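Local coordinates for alpha-1,3-glucanase (Paenibacillus glycanilyticus, PDB 6K0P), which hydrolyses alpha-1,3-glucosidic linkages of alpha-1,3-glucan, and is captured here as a catalytic domain bound to the disaccharide nigerose, at residues N291-V296 / V313-N318; L309-N314 / G332-N337; F257-A262 / K286-N291. The protein carries 1 engineered substitution. All coordinates share one frame; numbering follows the deposited sequence.

Contact 1: residues N291-V296 / V313-N318; sequences NGMQNV and VNSSYN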
loop_
_atom_site.group_PDB
_atom_site.type_symbol
_atom_site.label_atom_id
_atom_site.label_comp_id
_atom_site.label_asym_id
_atom_site.label_seq_id
_atom_site.Cartn_x
_atom_site.Cartn_y
_atom_site.Cartn_z
ATOM N N ASN A 291 -0.684 12.855 17.121
ATOM C CA ASN A 291 -1.342 14.038 16.585
ATOM C C ASN A 291 -0.477 15.264 16.832
ATOM O O ASN A 291 -0.066 15.538 17.964
ATOM C CB ASN A 291 -2.716 14.218 17.230
ATOM C CG ASN A 291 -3.745 13.240 16.688
ATOM O OD1 ASN A 291 -3.598 12.708 15.586
ATOM N ND2 ASN A 291 -4.797 12.999 17.464
ATOM N N GLY A 292 -0.178 15.984 15.753
ATOM C CA GLY A 292 0.675 17.149 15.831
ATOM C C GLY A 292 2.142 16.869 16.057
ATOM O O GLY A 292 2.903 17.811 16.297
ATOM N N MET A 293 2.577 15.608 15.987
ATOM C CA MET A 293 3.956 15.295 16.338
ATOM C C MET A 293 4.947 15.940 15.376
ATOM O O MET A 293 4.651 16.179 14.198
ATOM C CB MET A 293 4.192 13.781 16.415
ATOM C CG MET A 293 4.379 13.099 15.068
ATOM S SD MET A 293 4.472 11.310 15.287
ATOM C CE MET A 293 5.019 10.796 13.654
ATOM N N GLN A 294 6.143 16.213 15.897
ATOM C CA GLN A 294 7.202 16.889 15.166
ATOM C C GLN A 294 8.498 16.120 15.343
ATOM O O GLN A 294 8.759 15.578 16.422
ATOM C CB GLN A 294 7.413 18.334 15.690
ATOM C CG GLN A 294 6.113 19.147 15.850
ATOM C CD GLN A 294 5.600 19.737 14.540
ATOM O OE1 GLN A 294 6.340 20.417 13.819
ATOM N NE2 GLN A 294 4.323 19.493 14.241
ATOM N N ASN A 295 9.302 16.065 14.279
ATOM C CA ASN A 295 10.688 15.595 14.348
ATOM C C ASN A 295 10.810 14.131 14.776
ATOM O O ASN A 295 11.847 13.724 15.309
ATOM C CB ASN A 295 11.552 16.495 15.240
ATOM C CG ASN A 295 11.582 17.928 14.761
ATOM O OD1 ASN A 295 11.118 18.838 15.453
ATOM N ND2 ASN A 295 12.119 18.137 13.574
ATOM N N VAL A 296 9.776 13.325 14.544
ATOM C CA VAL A 296 9.781 11.913 14.929
ATOM C C VAL A 296 10.278 11.085 13.752
ATOM O O VAL A 296 9.945 11.370 12.597
ATOM C CB VAL A 296 8.368 11.474 15.370
ATOM C CG1 VAL A 296 8.272 9.952 15.521
ATOM C CG2 VAL A 296 7.969 12.171 16.681
ATOM N N VAL A 313 -1.927 14.329 11.757
ATOM C CA VAL A 313 -2.834 15.469 11.856
ATOM C C VAL A 313 -1.984 16.659 12.283
ATOM O O VAL A 313 -1.553 16.732 13.439
ATOM C CB VAL A 313 -3.965 15.221 12.864
ATOM C CG1 VAL A 313 -4.909 16.407 12.884
ATOM C CG2 VAL A 313 -4.710 13.924 12.531
ATOM N N ASN A 314 -1.736 17.584 11.356
ATOM C CA ASN A 314 -0.826 18.705 11.598
ATOM C C ASN A 314 0.512 18.222 12.155
ATOM O O ASN A 314 1.071 18.786 13.101
ATOM C CB ASN A 314 -1.463 19.780 12.484
ATOM C CG ASN A 314 -0.742 21.105 12.381
ATOM O OD1 ASN A 314 -0.043 21.363 11.403
ATOM N ND2 ASN A 314 -0.891 21.945 13.399
ATOM N N SER A 315 1.031 17.159 11.546
ATOM C CA SER A 315 2.270 16.517 11.955
ATOM C C SER A 315 3.341 16.878 10.942
ATOM O O SER A 315 3.169 16.617 9.746
ATOM C CB SER A 315 2.076 15.000 12.006
ATOM O OG SER A 315 1.007 14.679 12.881
ATOM N N SER A 316 4.444 17.456 11.414
ATOM C CA SER A 316 5.423 18.050 10.519
ATOM C C SER A 316 6.845 17.641 10.866
ATOM O O SER A 316 7.157 17.303 12.016
ATOM C CB SER A 316 5.295 19.582 10.521
ATOM O OG SER A 316 4.045 19.939 9.955
ATOM N N TYR A 317 7.705 17.670 9.847
ATOM C CA TYR A 317 9.142 17.438 10.018
ATOM C C TYR A 317 9.441 16.024 10.501
ATOM O O TYR A 317 10.447 15.786 11.178
ATOM C CB TYR A 317 9.803 18.477 10.937
ATOM C CG TYR A 317 9.593 19.902 10.495
ATOM C CD1 TYR A 317 10.383 20.454 9.499
ATOM C CD2 TYR A 317 8.595 20.689 11.066
ATOM C CE1 TYR A 317 10.198 21.763 9.091
ATOM C CE2 TYR A 317 8.396 21.998 10.655
ATOM C CZ TYR A 317 9.202 22.518 9.670
ATOM O OH TYR A 317 9.011 23.821 9.264
ATOM N N ASN A 318 8.577 15.074 10.171
ATOM C CA ASN A 318 8.769 13.686 10.562
ATOM C C ASN A 318 9.388 12.894 9.422
ATOM O O ASN A 318 9.345 13.297 8.256
ATOM C CB ASN A 318 7.438 13.060 10.981
ATOM C CG ASN A 318 6.769 13.845 12.078
ATOM O OD1 ASN A 318 7.267 13.890 13.205
ATOM N ND2 ASN A 318 5.661 14.502 11.756
HETATM O O HOH W 1 2.849 20.931 12.086
HETATM O O HOH W 2 13.608 16.729 12.245
#

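Contact 2: residues L309-N314 / G332-N337; sequences LYWGVN and GINMTN. With GLC (alpha-D-glucopyranose), chain B; GLC (alpha-D-glucopyranose), chain C.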
loop_
_atom_site.group_PDB
_atom_site.type_symbol
_atom_site.label_atom_id
_atom_site.label_comp_id
_atom_site.label_asym_id
_atom_site.label_seq_id
_atom_site.Cartn_x
_atom_site.Cartn_y
_atom_site.Cartn_z
ATOM N N LEU A 309 -0.672 2.294 9.597
ATOM C CA LEU A 309 0.568 2.574 10.320
ATOM C C LEU A 309 0.478 3.913 11.038
ATOM O O LEU A 309 0.710 3.995 12.247
ATOM C CB LEU A 309 1.786 2.541 9.389
ATOM C CG LEU A 309 3.087 3.091 10.012
ATOM C CD1 LEU A 309 3.424 2.398 11.342
ATOM C CD2 LEU A 309 4.275 2.980 9.046
ATOM N N TYR A 310 0.126 4.974 10.311
ATOM C CA TYR A 310 0.146 6.314 10.881
ATOM C C TYR A 310 -0.796 7.213 10.096
ATOM O O TYR A 310 -0.850 7.144 8.860
ATOM C CB TYR A 310 1.562 6.904 10.864
ATOM C CG TYR A 310 1.625 8.262 11.517
ATOM C CD1 TYR A 310 1.475 8.394 12.892
ATOM C CD2 TYR A 310 1.797 9.411 10.760
ATOM C CE1 TYR A 310 1.510 9.639 13.505
ATOM C CE2 TYR A 310 1.851 10.655 11.367
ATOM C CZ TYR A 310 1.695 10.763 12.732
ATOM O OH TYR A 310 1.714 12.009 13.326
ATOM N N TRP A 311 -1.519 8.070 10.827
ATOM C CA TRP A 311 -2.479 9.021 10.267
ATOM C C TRP A 311 -2.143 10.361 10.910
ATOM O O TRP A 311 -2.623 10.667 12.007
ATOM C CB TRP A 311 -3.896 8.579 10.595
ATOM C CG TRP A 311 -4.979 9.404 9.968
ATOM C CD1 TRP A 311 -5.382 10.662 10.340
ATOM C CD2 TRP A 311 -5.819 9.017 8.881
ATOM N NE1 TRP A 311 -6.419 11.082 9.536
ATOM C CE2 TRP A 311 -6.702 10.093 8.629
ATOM C CE3 TRP A 311 -5.901 7.873 8.080
ATOM C CZ2 TRP A 311 -7.662 10.050 7.619
ATOM C CZ3 TRP A 311 -6.857 7.825 7.083
ATOM C CH2 TRP A 311 -7.725 8.914 6.856
ATOM N N GLY A 312 -1.318 11.151 10.224
ATOM C CA GLY A 312 -0.853 12.403 10.795
ATOM C C GLY A 312 -1.913 13.483 10.727
ATOM O O GLY A 312 -2.710 13.545 9.795
ATOM N N VAL A 313 -1.927 14.329 11.757
ATOM C CA VAL A 313 -2.834 15.469 11.856
ATOM C C VAL A 313 -1.984 16.659 12.283
ATOM O O VAL A 313 -1.553 16.732 13.439
ATOM C CB VAL A 313 -3.965 15.221 12.864
ATOM C CG1 VAL A 313 -4.909 16.407 12.884
ATOM C CG2 VAL A 313 -4.710 13.924 12.531
ATOM N N ASN A 314 -1.736 17.584 11.356
ATOM C CA ASN A 314 -0.826 18.705 11.598
ATOM C C ASN A 314 0.512 18.222 12.155
ATOM O O ASN A 314 1.071 18.786 13.101
ATOM C CB ASN A 314 -1.463 19.780 12.484
ATOM C CG ASN A 314 -0.742 21.105 12.381
ATOM O OD1 ASN A 314 -0.043 21.363 11.403
ATOM N ND2 ASN A 314 -0.891 21.945 13.399
ATOM N N GLY A 332 -2.192 3.097 4.562
ATOM C CA GLY A 332 -0.894 2.787 5.152
ATOM C C GLY A 332 -0.344 3.956 5.955
ATOM O O GLY A 332 -0.266 3.908 7.191
ATOM N N ILE A 333 0.046 5.016 5.250
ATOM C CA ILE A 333 0.443 6.279 5.867
ATOM C C ILE A 333 -0.371 7.383 5.219
ATOM O O ILE A 333 -0.406 7.487 3.985
ATOM C CB ILE A 333 1.943 6.587 5.692
ATOM C CG1 ILE A 333 2.816 5.537 6.384
ATOM C CG2 ILE A 333 2.249 7.980 6.239
ATOM C CD1 ILE A 333 4.313 5.727 6.139
ATOM N N ASN A 334 -1.026 8.200 6.043
ATOM C CA ASN A 334 -1.725 9.390 5.579
ATOM C C ASN A 334 -1.222 10.547 6.426
ATOM O O ASN A 334 -0.945 10.376 7.615
ATOM C CB ASN A 334 -3.240 9.229 5.754
ATOM C CG ASN A 334 -4.049 10.287 5.005
ATOM O OD1 ASN A 334 -3.504 11.133 4.297
ATOM N ND2 ASN A 334 -5.366 10.231 5.165
ATOM N N MET A 335 -1.037 11.702 5.799
ATOM C CA MET A 335 -0.624 12.909 6.501
ATOM C C MET A 335 -1.645 13.978 6.167
ATOM O O MET A 335 -1.836 14.298 4.991
ATOM C CB MET A 335 0.782 13.327 6.059
ATOM C CG MET A 335 1.838 12.249 6.290
ATOM S SD MET A 335 2.065 11.819 8.032
ATOM C CE MET A 335 2.867 13.293 8.570
ATOM N N THR A 336 -2.324 14.497 7.185
ATOM C CA THR A 336 -3.492 15.338 6.957
ATOM C C THR A 336 -3.377 16.668 7.690
ATOM O O THR A 336 -2.539 16.861 8.579
ATOM C CB THR A 336 -4.797 14.648 7.395
ATOM O OG1 THR A 336 -4.945 14.769 8.821
ATOM C CG2 THR A 336 -4.805 13.179 7.011
ATOM N N ASN A 337 -4.251 17.593 7.294
ATOM C CA ASN A 337 -4.638 18.736 8.127
ATOM C C ASN A 337 -3.439 19.557 8.600
ATOM O O ASN A 337 -3.260 19.790 9.798
ATOM C CB ASN A 337 -5.493 18.281 9.314
ATOM C CG ASN A 337 -6.790 17.627 8.882
ATOM O OD1 ASN A 337 -6.982 17.315 7.702
ATOM N ND2 ASN A 337 -7.692 17.417 9.836
HETATM C C1 GLC B . -11.850 7.205 7.708
HETATM C C2 GLC B . -11.911 8.162 8.882
HETATM C C3 GLC B . -10.513 8.406 9.403
HETATM C C4 GLC B . -9.823 7.084 9.715
HETATM C C5 GLC B . -9.793 6.233 8.475
HETATM C C6 GLC B . -9.263 4.831 8.732
HETATM O O1 GLC B . -11.239 7.907 6.679
HETATM O O2 GLC B . -12.562 9.355 8.435
HETATM O O3 GLC B . -10.633 9.064 10.651
HETATM O O4 GLC B . -8.500 7.285 10.144
HETATM O O5 GLC B . -11.097 6.070 8.011
HETATM O O6 GLC B . -9.916 4.130 9.753
HETATM C C1 GLC C . -9.646 10.147 10.841
HETATM C C2 GLC C . -9.725 10.659 12.275
HETATM C C3 GLC C . -10.988 11.501 12.425
HETATM C C4 GLC C . -11.020 12.610 11.375
HETATM C C5 GLC C . -10.843 12.000 9.982
HETATM C C6 GLC C . -10.826 13.044 8.864
HETATM O O2 GLC C . -9.773 9.556 13.159
HETATM O O3 GLC C . -11.071 12.038 13.729
HETATM O O4 GLC C . -12.250 13.299 11.455
HETATM O O5 GLC C . -9.642 11.247 9.943
HETATM O O6 GLC C . -9.804 13.996 9.088
HETATM O O HOH W 3 -7.364 13.759 9.862
#

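Contact 3: residues F257-A262 / K286-N291; sequences FNISAA and KFIDGN. With GLC (alpha-D-glucopyranose), chain B; SO4 (sulfate ion), chain G.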
loop_
_atom_site.group_PDB
_atom_site.type_symbol
_atom_site.label_atom_id
_atom_site.label_comp_id
_atom_site.label_asym_id
_atom_site.label_seq_id
_atom_site.Cartn_x
_atom_site.Cartn_y
_atom_site.Cartn_z
ATOM N N PHE A 257 1.819 2.549 19.927
ATOM C CA PHE A 257 2.418 3.702 20.585
ATOM C C PHE A 257 1.578 4.945 20.345
ATOM O O PHE A 257 0.894 5.075 19.327
ATOM C CB PHE A 257 3.847 3.954 20.082
ATOM C CG PHE A 257 4.806 2.857 20.449
ATOM C CD1 PHE A 257 5.320 2.760 21.730
ATOM C CD2 PHE A 257 5.158 1.896 19.512
ATOM C CE1 PHE A 257 6.180 1.730 22.070
ATOM C CE2 PHE A 257 6.023 0.876 19.842
ATOM C CZ PHE A 257 6.535 0.789 21.121
ATOM N N ASN A 258 1.626 5.860 21.311
ATOM C CA ASN A 258 1.001 7.165 21.174
ATOM C C ASN A 258 2.005 8.185 21.691
ATOM O O ASN A 258 2.389 8.142 22.864
ATOM C CB ASN A 258 -0.321 7.225 21.959
ATOM C CG ASN A 258 -1.099 8.507 21.708
ATOM O OD1 ASN A 258 -0.515 9.583 21.596
ATOM N ND2 ASN A 258 -2.429 8.401 21.633
ATOM N N ILE A 259 2.458 9.068 20.806
ATOM C CA ILE A 259 3.570 9.974 21.074
ATOM C C ILE A 259 3.002 11.338 21.454
ATOM O O ILE A 259 2.452 12.048 20.604
ATOM C CB ILE A 259 4.496 10.080 19.854
ATOM C CG1 ILE A 259 4.907 8.677 19.376
ATOM C CG2 ILE A 259 5.721 10.939 20.195
ATOM C CD1 ILE A 259 5.814 8.678 18.146
ATOM N N SER A 260 3.124 11.697 22.731
ATOM C CA SER A 260 2.706 13.005 23.211
ATOM C C SER A 260 3.722 14.071 22.803
ATOM O O SER A 260 4.859 13.772 22.436
ATOM C CB SER A 260 2.564 12.982 24.732
ATOM O OG SER A 260 1.612 12.002 25.127
ATOM N N ALA A 261 3.298 15.342 22.891
ATOM C CA ALA A 261 4.140 16.440 22.422
ATOM C C ALA A 261 5.500 16.452 23.114
ATOM O O ALA A 261 6.523 16.758 22.487
ATOM C CB ALA A 261 3.422 17.775 22.614
ATOM N N ALA A 262 5.534 16.115 24.404
ATOM C CA ALA A 262 6.798 16.101 25.130
ATOM C C ALA A 262 7.808 15.144 24.512
ATOM O O ALA A 262 9.016 15.325 24.707
ATOM C CB ALA A 262 6.557 15.720 26.593
ATOM N N LYS A 286 -4.600 2.736 14.570
ATOM C CA LYS A 286 -3.319 3.139 14.006
ATOM C C LYS A 286 -2.217 2.643 14.929
ATOM O O LYS A 286 -2.293 2.834 16.149
ATOM C CB LYS A 286 -3.241 4.659 13.854
ATOM C CG LYS A 286 -4.197 5.210 12.807
ATOM C CD LYS A 286 -5.523 5.671 13.411
ATOM C CE LYS A 286 -6.367 6.341 12.341
ATOM N NZ LYS A 286 -7.652 6.872 12.894
ATOM N N PHE A 287 -1.208 1.974 14.359
ATOM C CA PHE A 287 -0.139 1.448 15.206
ATOM C C PHE A 287 0.540 2.564 15.990
ATOM O O PHE A 287 0.806 2.420 17.190
ATOM C CB PHE A 287 0.888 0.660 14.388
ATOM C CG PHE A 287 2.127 0.302 15.170
ATOM C CD1 PHE A 287 2.038 -0.482 16.316
ATOM C CD2 PHE A 287 3.371 0.747 14.766
ATOM C CE1 PHE A 287 3.175 -0.797 17.044
ATOM C CE2 PHE A 287 4.519 0.422 15.484
ATOM C CZ PHE A 287 4.417 -0.341 16.623
ATOM N N ILE A 288 0.815 3.688 15.337
ATOM C CA ILE A 288 1.389 4.861 15.985
ATOM C C ILE A 288 0.370 5.987 15.892
ATOM O O ILE A 288 -0.070 6.345 14.790
ATOM C CB ILE A 288 2.720 5.282 15.343
ATOM C CG1 ILE A 288 3.788 4.213 15.569
ATOM C CG2 ILE A 288 3.185 6.633 15.910
ATOM C CD1 ILE A 288 4.993 4.355 14.640
ATOM N N ASP A 289 -0.007 6.537 17.044
ATOM C CA ASP A 289 -0.716 7.802 17.122
ATOM C C ASP A 289 0.286 8.888 17.479
ATOM O O ASP A 289 1.187 8.676 18.299
ATOM C CB ASP A 289 -1.789 7.752 18.213
ATOM C CG ASP A 289 -2.850 6.712 17.941
ATOM O OD1 ASP A 289 -3.487 6.785 16.879
ATOM O OD2 ASP A 289 -3.041 5.831 18.797
ATOM N N GLY A 290 0.135 10.045 16.855
ATOM C CA GLY A 290 1.016 11.152 17.168
ATOM C C GLY A 290 0.468 12.438 16.607
ATOM O O GLY A 290 1.058 13.029 15.697
ATOM N N ASN A 291 -0.684 12.855 17.121
ATOM C CA ASN A 291 -1.342 14.038 16.585
ATOM C C ASN A 291 -0.477 15.264 16.832
ATOM O O ASN A 291 -0.066 15.538 17.964
ATOM C CB ASN A 291 -2.716 14.218 17.230
ATOM C CG ASN A 291 -3.745 13.240 16.688
ATOM O OD1 ASN A 291 -3.598 12.708 15.586
ATOM N ND2 ASN A 291 -4.797 12.999 17.464
HETATM C C1 GLC B . -11.850 7.205 7.708
HETATM C C2 GLC B . -11.911 8.162 8.882
HETATM C C3 GLC B . -10.513 8.406 9.403
HETATM C C4 GLC B . -9.823 7.084 9.715
HETATM C C5 GLC B . -9.793 6.233 8.475
HETATM C C6 GLC B . -9.263 4.831 8.732
HETATM O O1 GLC B . -11.239 7.907 6.679
HETATM O O2 GLC B . -12.562 9.355 8.435
HETATM O O3 GLC B . -10.633 9.064 10.651
HETATM O O4 GLC B . -8.500 7.285 10.144
HETATM O O5 GLC B . -11.097 6.070 8.011
HETATM O O6 GLC B . -9.916 4.130 9.753
HETATM S S SO4 G . -0.157 16.288 24.150
HETATM O O1 SO4 G . -1.352 15.531 24.516
HETATM O O2 SO4 G . 0.472 15.667 22.983
HETATM O O3 SO4 G . -0.540 17.658 23.812
HETATM O O4 SO4 G . 0.765 16.317 25.287
HETATM O O HOH W 4 -1.417 11.371 19.696
HETATM O O HOH W 5 0.256 13.835 20.235
#

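Contact 1: residues N291-V296 / V313-N318
Gln294 packs against Ser316 and Tyr317 where two successive coils of the parallel beta-helix, the fold of the pectate-lyase-like clan, stack their loops. Its CB lies 3.8 Å from Ser316 O, and the chain then bends at chi2 (-80°), which swings CD back to a second contact with that same oxygen. OE1 rests against Ser316 CB and meets the edge of the Tyr317 ring, 3.6 Å from CD2 and in the ring plane. NE2 turns back within its own loop to Gly292 O, a nearly straight bond of 3.0 Å (170°), and makes a second bond to a water that also donates to Asn314 O and touches Ser316 OG. That hydroxyl is further held by Ser340 N of the next coil. Gly292 N closes one end of the contact on Val313 O at 2.8 Å. On the inner side Asn318 bridges the loops with both ends of its amide. Its ND2 reaches Met293 O from above the carbonyl plane, and that oxygen also accepts from Ser316 N, so two donors grip it. At the other end of this amide, Val296 N sits in the carbonyl plane of Asn318, on a lone pair of OD1, at 2.9 Å.

Contact 2: residues L309-N314 / G332-N337
Trp311 and Asn334 both carry CG anti to the backbone N (chi1 -175° and -167°), and since the two residues pair in register, their side chains run alongside each other on one face of a parallel beta-helix sheet. Strands 310-313 and 333-336 run parallel in adjacent coils. Asn334 CB makes a CH-pi contact over the six-membered ring of Trp311, 4.1 Å from its centroid, and the amide beyond it stands steeply to the ring, their planes 77° apart. The opposite face of the indole receives the nigerose: O4 of the chain B glucose comes within 3.4 Å of CE3, and C1 of the chain C glucose lies over the same face toward the rim. The tryptophan is thus a platform of the sugar pocket, backed by the next strand, and Lys286 adds a cation-pi contact. On the other face of the sheet Met335 SD makes a Met-aromatic contact at the edge of the Tyr310 ring, in plane, 3.5 Å from CE2. At Gly312 a beta carbon would point to this face and collide with the sulfur. The Gly312 carbonyl oxygen is gripped twice by Thr336, by N from above the carbonyl plane and by OG1 within it at 2.7 Å. OG1 in turn accepts from a water that lies in the indole plane and accepts a hydrogen bond from Trp311 NE1 at 2.9 Å.

Contact 3: residues F257-A262 / K286-N291
Phe257 and Phe287 form the densest part of this contact, on the buried side. Their side chains run side by side, and Phe287 CZ meets the edge of the Phe257 ring 3.7 Å from CD2, with the ring planes turned 77° apart. Further along, Ile259 CD1 rests on Ile288 CG2 at 4.0 Å, and Met293 and Val296 of the following loop cover Ile259 as well. Alongside these apolar pairs the backbones are joined by three bonds: Phe257 N to Phe287 O, Asp289 N to Phe257 O, and Ile259 N to Asp289 O at 2.8 Å. They pair neighbouring coils of the parallel beta-helix, in which strand 256-259 lies between strands 224-227 and 286-289. The partly exposed side is looser and polar. Asn258, with CG anti to the backbone N (chi1 -173°), crosses Asp289 and lays ND2 3.5 Å from its CB, while the carboxylate turns to a salt bridge with Lys224. Asn258 OD1 accepts a hydrogen bond from a water at 2.8 Å that itself accepts from Asn291 N. An alanine here would probably leave that water without its acceptor on this strand and uncover the flank of Asp289 CB. Past Ile259 the chains part: Ala261 N binds a sulfate ion, probably from the crystallisation liquor. Lys286 also turns from the pairing, extended beyond CD toward the nigerose, where NZ bonds to O4 of the chain B glucose at 2.9 Å and also to Gly283 O.

From the N terminus, contact 3 comes first, closing the coil between strands 256-259 and 286-289. Asn291, its last residue, is the first of contact 1, which closes the next coil by stacking the loop after strand 286-289 on the loop after strand 308-313. Contact 2 opens at 309, before contact 1 has closed at 318, and the two share Val313 and Asn314; their loops therefore overlap in a staggered way and neither encloses the other. Together they tie four consecutive coils of the beta-helix. Tyr310 joins all three, its OH hydrogen-bonded to Gly290 O and Ser315 OG, while contacts 2 and 3 both reach the same glucose.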